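Local coordinates for protein 2-aminomuconate 6-semialdehyde dehydrogenase (Burkholderia cenocepacia, PDB 4U3W) that probably oxidises 2-aminomuconate 6-semialdehyde to 2-aminomuconate with a nicotinamide cofactor, working as an aldehyde dehydrogenase with four chains in the assembly, at residues R130-L135 with K182-L187; G483-R488 with D492-L497. All coordinates share one frame; numbering follows the deposited sequence.

Contact 1 and contact 2 lie side by side on the same side of the chain's centre, their own centres about 11 Å apart. Contact 1 is core: a phenylalanine of helix 114-138 on a proline of helix 175-188, with carbon meeting carbon. Contact 2 is only partly buried, and its chemistry is polar: a tyrosine-glutamate hydrogen bond, a magnesium ion, and charged groups that reach another subunit. Helix 175-188 is what joins them, for Tyr494 of contact 2 packs on it: Pro185 CG is 3.7 Å from Tyr494 CE2. Lys182 CD likewise comes within 3.5 Å of Tyr494 OH and also packs against Glu485.

Contact 1. Residues R130-L135 with K182-L187; sequences RTFADL and KVAPAL
Phe132 meets Pro185 because its first torsion (chi1 -73°) sets CG beside its own backbone N and anti to the carbonyl carbon, and its second (chi2 -71°) turns one ring face to helix 175-188. The backbones are close here, with Phe132 CA 5.9 Å from Pro185 CA. Pro185 sits over that face: its CB stands 3.9 Å from the centroid of the Phe132 ring and only 11° off the ring normal, a well-centred CH-pi contact. The proline ring extends from there across the aromatic one, and Pro185 CD settles 3.6 Å from Phe132 CD2. Ala184 adds a single methyl, its CB lying 4.0 Å from Phe132 CD2 and meeting the ring obliquely. Proline also shapes the helix that carries it, since its N has no hydrogen to give to the turn before, and helix 175-188 is kinked at that point.

Polar groups on the two helices turn to other partners. Lys182 NZ bonds to Thr247 and Thr249, while Arg130 forms salt bridges with Glu96 and Asp93 of helix 81-96. Further along helix 114-138, Asp134 makes a salt bridge with Arg137 of the second subunit, which places this helix at a subunit interface.

The join between the two helices is therefore apolar, made of dispersion and CH-pi attraction. Pro185 CB gives the centred CH-pi contact, while CD, bonded to the amide N, probably has somewhat polarised C-H bonds that suit it to the same face. All three touching residues are buried, so the contact keeps apolar surface away from solvent.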
loop_
_atom_site.group_PDB
_atom_site.type_symbol
_atom_site.label_atom_id
_atom_site.label_comp_id
_atom_site.label_asym_id
_atom_site.label_seq_id
_atom_site.Cartn_x
_atom_site.Cartn_y
_atom_site.Cartn_z
ATOM N N ARG A 130 2.559 -22.766 2.657
ATOM C CA ARG A 130 1.164 -22.269 2.740
ATOM C C ARG A 130 1.129 -20.751 2.775
ATOM O O ARG A 130 0.244 -20.112 2.184
ATOM C CB ARG A 130 0.441 -22.841 3.976
ATOM C CG ARG A 130 0.485 -24.365 3.979
ATOM C CD ARG A 130 -0.809 -24.954 4.480
ATOM N NE ARG A 130 -0.691 -26.357 4.813
ATOM C CZ ARG A 130 -1.033 -27.341 3.988
ATOM N NH1 ARG A 130 -1.504 -27.063 2.755
ATOM N NH2 ARG A 130 -0.930 -28.602 4.401
ATOM N N THR A 131 2.107 -20.169 3.457
ATOM C CA THR A 131 2.168 -18.731 3.561
ATOM C C THR A 131 2.375 -18.037 2.240
ATOM O O THR A 131 1.673 -17.084 1.895
ATOM C CB THR A 131 3.288 -18.312 4.522
ATOM O OG1 THR A 131 2.854 -18.612 5.835
ATOM C CG2 THR A 131 3.548 -16.799 4.434
ATOM N N PHE A 132 3.372 -18.471 1.486
ATOM C CA PHE A 132 3.599 -17.829 0.221
ATOM C C PHE A 132 2.549 -18.193 -0.800
ATOM O O PHE A 132 2.316 -17.421 -1.717
ATOM C CB PHE A 132 5.021 -18.141 -0.316
ATOM C CG PHE A 132 6.095 -17.399 0.447
ATOM C CD1 PHE A 132 6.230 -16.028 0.298
ATOM C CD2 PHE A 132 6.860 -18.044 1.399
ATOM C CE1 PHE A 132 7.180 -15.319 1.056
ATOM C CE2 PHE A 132 7.803 -17.350 2.152
ATOM C CZ PHE A 132 7.965 -15.989 1.964
ATOM N N ALA A 133 1.908 -19.341 -0.668
ATOM C CA ALA A 133 0.751 -19.616 -1.533
ATOM C C ALA A 133 -0.324 -18.556 -1.296
ATOM O O ALA A 133 -0.837 -17.979 -2.233
ATOM C CB ALA A 133 0.208 -21.007 -1.299
ATOM N N ASP A 134 -0.663 -18.264 -0.051
ATOM C CA ASP A 134 -1.674 -17.229 0.195
ATOM C C ASP A 134 -1.226 -15.804 -0.204
ATOM O O ASP A 134 -2.015 -15.024 -0.741
ATOM C CB ASP A 134 -2.091 -17.295 1.654
ATOM C CG ASP A 134 -2.693 -18.662 2.003
ATOM O OD1 ASP A 134 -3.125 -19.400 1.071
ATOM O OD2 ASP A 134 -2.672 -19.027 3.184
ATOM N N LEU A 135 0.030 -15.445 0.035
ATOM C CA LEU A 135 0.477 -14.120 -0.397
ATOM C C LEU A 135 0.366 -13.904 -1.924
ATOM O O LEU A 135 -0.084 -12.843 -2.382
ATOM C CB LEU A 135 1.928 -13.862 0.057
ATOM C CG LEU A 135 2.041 -13.611 1.589
ATOM C CD1 LEU A 135 3.492 -13.602 2.086
ATOM C CD2 LEU A 135 1.326 -12.312 2.042
ATOM N N LYS A 182 13.366 -20.325 1.084
ATOM C CA LYS A 182 13.744 -19.831 -0.257
ATOM C C LYS A 182 12.993 -20.536 -1.391
ATOM O O LYS A 182 12.533 -19.880 -2.365
ATOM C CB LYS A 182 15.270 -20.018 -0.507
ATOM C CG LYS A 182 16.159 -19.453 0.586
ATOM C CD LYS A 182 15.801 -17.993 0.861
ATOM C CE LYS A 182 16.765 -17.337 1.878
ATOM N NZ LYS A 182 18.192 -17.593 1.375
ATOM N N VAL A 183 12.854 -21.854 -1.297
ATOM C CA VAL A 183 12.188 -22.582 -2.385
ATOM C C VAL A 183 10.723 -22.105 -2.559
ATOM O O VAL A 183 10.248 -21.890 -3.687
ATOM C CB VAL A 183 12.209 -24.121 -2.118
ATOM C CG1 VAL A 183 11.434 -24.926 -3.202
ATOM C CG2 VAL A 183 13.655 -24.629 -2.043
ATOM N N ALA A 184 10.016 -21.873 -1.447
ATOM C CA ALA A 184 8.590 -21.540 -1.584
ATOM C C ALA A 184 8.327 -20.185 -2.287
ATOM O O ALA A 184 7.543 -20.162 -3.227
ATOM C CB ALA A 184 7.857 -21.618 -0.190
ATOM N N PRO A 185 8.959 -19.068 -1.855
ATOM C CA PRO A 185 8.722 -17.839 -2.621
ATOM C C PRO A 185 9.276 -17.956 -4.047
ATOM O O PRO A 185 8.668 -17.397 -4.973
ATOM C CB PRO A 185 9.461 -16.734 -1.803
ATOM C CG PRO A 185 10.491 -17.506 -0.998
ATOM C CD PRO A 185 9.755 -18.796 -0.642
ATOM N N ALA A 186 10.402 -18.673 -4.268
ATOM C CA ALA A 186 10.892 -18.767 -5.631
ATOM C C ALA A 186 9.842 -19.411 -6.547
ATOM O O ALA A 186 9.563 -18.934 -7.657
ATOM C CB ALA A 186 12.237 -19.607 -5.658
ATOM N N LEU A 187 9.251 -20.506 -6.088
ATOM C CA LEU A 187 8.268 -21.207 -6.915
ATOM C C LEU A 187 6.976 -20.376 -6.994
ATOM O O LEU A 187 6.284 -20.386 -8.018
ATOM C CB LEU A 187 7.970 -22.598 -6.377
ATOM C CG LEU A 187 9.117 -23.622 -6.425
ATOM C CD1 LEU A 187 8.679 -24.928 -5.774
ATOM C CD2 LEU A 187 9.589 -23.907 -7.893
#

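Contact 2. Residues G483-R488 with D492-L497; sequences GREGGR and DFYSEL. With MG (magnesium ion), chain E.
Arg488 and Asp492 lie one turn apart on helix 487-493, and Asp492 N donates to Arg488 O at 2.8 Å; Gly486 and Gly487, both with positive phi, lead the chain round into the helical turn, and it leaves helical angles at Tyr494 before strand 495-503 begins.

The side-chain bond lies between Tyr494 and Glu485. Tyr494 OH donates to Glu485 OE1 at 2.7 Å, and the acceptor lies at the edge of the phenol ring, near its plane. On the glutamate side the hydroxyl comes from above the carboxylate, 35° out of its plane, and the carboxylate and ring planes stand 81° apart. An extended chain beyond CG carries the Glu485 carboxylate to the tyrosine, and its other oxygen is held by Ser270 and Thr247, which leaves little freedom to rotate. Phe493 helps to fix the phenol: its CD2 stands 3.6 Å above the plane of the Tyr494 ring, over the centre.

Arg488 and Asp492 do not pair within the chain. Arg488 makes a salt bridge with Asp492 of the third subunit, and Asp492 with Arg488 of that subunit; Asp492 is also held by Arg160. Arg484 likewise reaches Glu496 of the third subunit.

A magnesium ion bridges the last turn of the helix and the start of strand 495-503, with Asp492 O at 2.3 Å and Ser495 O at 2.0 Å from the metal. Two waters also bind it; one donates to Phe493 O, the other bridges Glu496 OE1 and Leu497 N. Strand 495-503 then runs antiparallel to 153-169, consistent with the beta-stranded oligomerisation element of aldehyde dehydrogenases.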
loop_
_atom_site.group_PDB
_atom_site.type_symbol
_atom_site.label_atom_id
_atom_site.label_comp_id
_atom_site.label_asym_id
_atom_site.label_seq_id
_atom_site.Cartn_x
_atom_site.Cartn_y
_atom_site.Cartn_z
ATOM N N GLY A 483 19.702 -7.033 0.956
ATOM C CA GLY A 483 18.278 -7.202 0.667
ATOM C C GLY A 483 17.429 -7.634 1.859
ATOM O O GLY A 483 17.938 -7.878 2.963
ATOM N N ARG A 484 16.122 -7.723 1.610
ATOM C CA ARG A 484 15.157 -8.210 2.571
ATOM C C ARG A 484 14.312 -9.285 1.892
ATOM O O ARG A 484 14.049 -9.207 0.679
ATOM C CB ARG A 484 14.256 -7.046 3.087
ATOM C CG ARG A 484 15.013 -6.014 3.986
ATOM C CD ARG A 484 15.468 -6.629 5.329
ATOM N NE ARG A 484 16.106 -5.648 6.227
ATOM C CZ ARG A 484 17.394 -5.300 6.176
ATOM N NH1 ARG A 484 18.216 -5.852 5.259
ATOM N NH2 ARG A 484 17.873 -4.399 7.040
ATOM N N GLU A 485 13.887 -10.279 2.669
ATOM C CA GLU A 485 12.883 -11.233 2.206
ATOM C C GLU A 485 11.739 -11.204 3.223
ATOM O O GLU A 485 11.912 -10.691 4.337
ATOM C CB GLU A 485 13.488 -12.636 2.049
ATOM C CG GLU A 485 14.647 -12.648 1.020
ATOM C CD GLU A 485 14.949 -14.033 0.437
ATOM O OE1 GLU A 485 14.055 -14.906 0.453
ATOM O OE2 GLU A 485 16.109 -14.251 -0.015
ATOM N N GLY A 486 10.605 -11.790 2.860
ATOM C CA GLY A 486 9.374 -11.695 3.658
ATOM C C GLY A 486 8.341 -10.805 2.991
ATOM O O GLY A 486 8.664 -9.740 2.469
ATOM N N GLY A 487 7.084 -11.257 2.946
ATOM C CA GLY A 487 6.039 -10.430 2.366
ATOM C C GLY A 487 6.348 -9.901 0.969
ATOM O O GLY A 487 6.948 -10.624 0.149
ATOM N N ARG A 488 5.991 -8.634 0.717
ATOM C CA ARG A 488 6.242 -7.993 -0.586
ATOM C C ARG A 488 7.744 -7.977 -0.980
ATOM O O ARG A 488 8.060 -7.881 -2.172
ATOM C CB ARG A 488 5.749 -6.536 -0.618
ATOM C CG ARG A 488 6.582 -5.594 0.330
ATOM C CD ARG A 488 6.196 -4.104 0.238
ATOM N NE ARG A 488 6.903 -3.285 1.234
ATOM C CZ ARG A 488 7.950 -2.494 0.975
ATOM N NH1 ARG A 488 8.414 -2.397 -0.260
ATOM N NH2 ARG A 488 8.536 -1.792 1.951
ATOM N N ASP A 492 8.896 -9.080 -4.593
ATOM C CA ASP A 492 9.687 -8.229 -5.472
ATOM C C ASP A 492 11.039 -8.870 -5.788
ATOM O O ASP A 492 11.481 -8.790 -6.940
ATOM C CB ASP A 492 9.923 -6.836 -4.869
ATOM C CG ASP A 492 8.674 -5.978 -4.885
ATOM O OD1 ASP A 492 7.711 -6.311 -5.631
ATOM O OD2 ASP A 492 8.679 -4.972 -4.158
ATOM N N PHE A 493 11.673 -9.529 -4.811
ATOM C CA PHE A 493 12.994 -10.065 -5.112
ATOM C C PHE A 493 12.937 -11.172 -6.172
ATOM O O PHE A 493 13.760 -11.202 -7.085
ATOM C CB PHE A 493 13.710 -10.645 -3.909
ATOM C CG PHE A 493 15.009 -11.268 -4.288
ATOM C CD1 PHE A 493 16.096 -10.456 -4.605
ATOM C CD2 PHE A 493 15.152 -12.659 -4.399
ATOM C CE1 PHE A 493 17.339 -11.020 -5.007
ATOM C CE2 PHE A 493 16.375 -13.237 -4.806
ATOM C CZ PHE A 493 17.476 -12.416 -5.101
ATOM N N TYR A 494 12.017 -12.105 -6.003
ATOM C CA TYR A 494 11.938 -13.248 -6.891
ATOM C C TYR A 494 11.206 -12.951 -8.218
ATOM O O TYR A 494 10.852 -13.901 -8.935
ATOM C CB TYR A 494 11.266 -14.419 -6.169
ATOM C CG TYR A 494 12.122 -14.941 -5.017
ATOM C CD1 TYR A 494 13.184 -15.839 -5.248
ATOM C CD2 TYR A 494 11.885 -14.520 -3.708
ATOM C CE1 TYR A 494 13.981 -16.296 -4.194
ATOM C CE2 TYR A 494 12.660 -14.972 -2.648
ATOM C CZ TYR A 494 13.696 -15.860 -2.881
ATOM O OH TYR A 494 14.454 -16.287 -1.827
ATOM N N SER A 495 10.973 -11.661 -8.512
ATOM C CA SER A 495 10.350 -11.207 -9.762
ATOM C C SER A 495 11.138 -10.093 -10.455
ATOM O O SER A 495 11.772 -9.279 -9.773
ATOM C CB SER A 495 8.928 -10.663 -9.516
ATOM O OG SER A 495 8.066 -11.695 -9.129
ATOM N N GLU A 496 11.015 -9.998 -11.784
ATOM C CA GLU A 496 11.429 -8.756 -12.445
ATOM C C GLU A 496 10.183 -7.838 -12.508
ATOM O O GLU A 496 9.131 -8.271 -12.983
ATOM C CB GLU A 496 11.994 -8.980 -13.861
ATOM C CG GLU A 496 13.549 -9.347 -13.927
ATOM C CD GLU A 496 14.563 -8.285 -13.338
ATOM O OE1 GLU A 496 14.222 -7.145 -13.030
ATOM O OE2 GLU A 496 15.746 -8.625 -13.182
ATOM N N LEU A 497 10.315 -6.611 -11.997
ATOM C CA LEU A 497 9.271 -5.581 -12.119
ATOM C C LEU A 497 9.375 -4.962 -13.501
ATOM O O LEU A 497 10.481 -4.585 -13.912
ATOM C CB LEU A 497 9.442 -4.475 -11.093
ATOM C CG LEU A 497 8.857 -4.742 -9.720
ATOM C CD1 LEU A 497 9.432 -6.040 -9.144
ATOM C CD2 LEU A 497 9.076 -3.523 -8.792
HETATM MG MG MG E . 12.865 -8.053 -8.646
HETATM O O HOH W 1 14.868 -8.889 -7.977
HETATM O O HOH W 2 13.111 -6.506 -10.639
#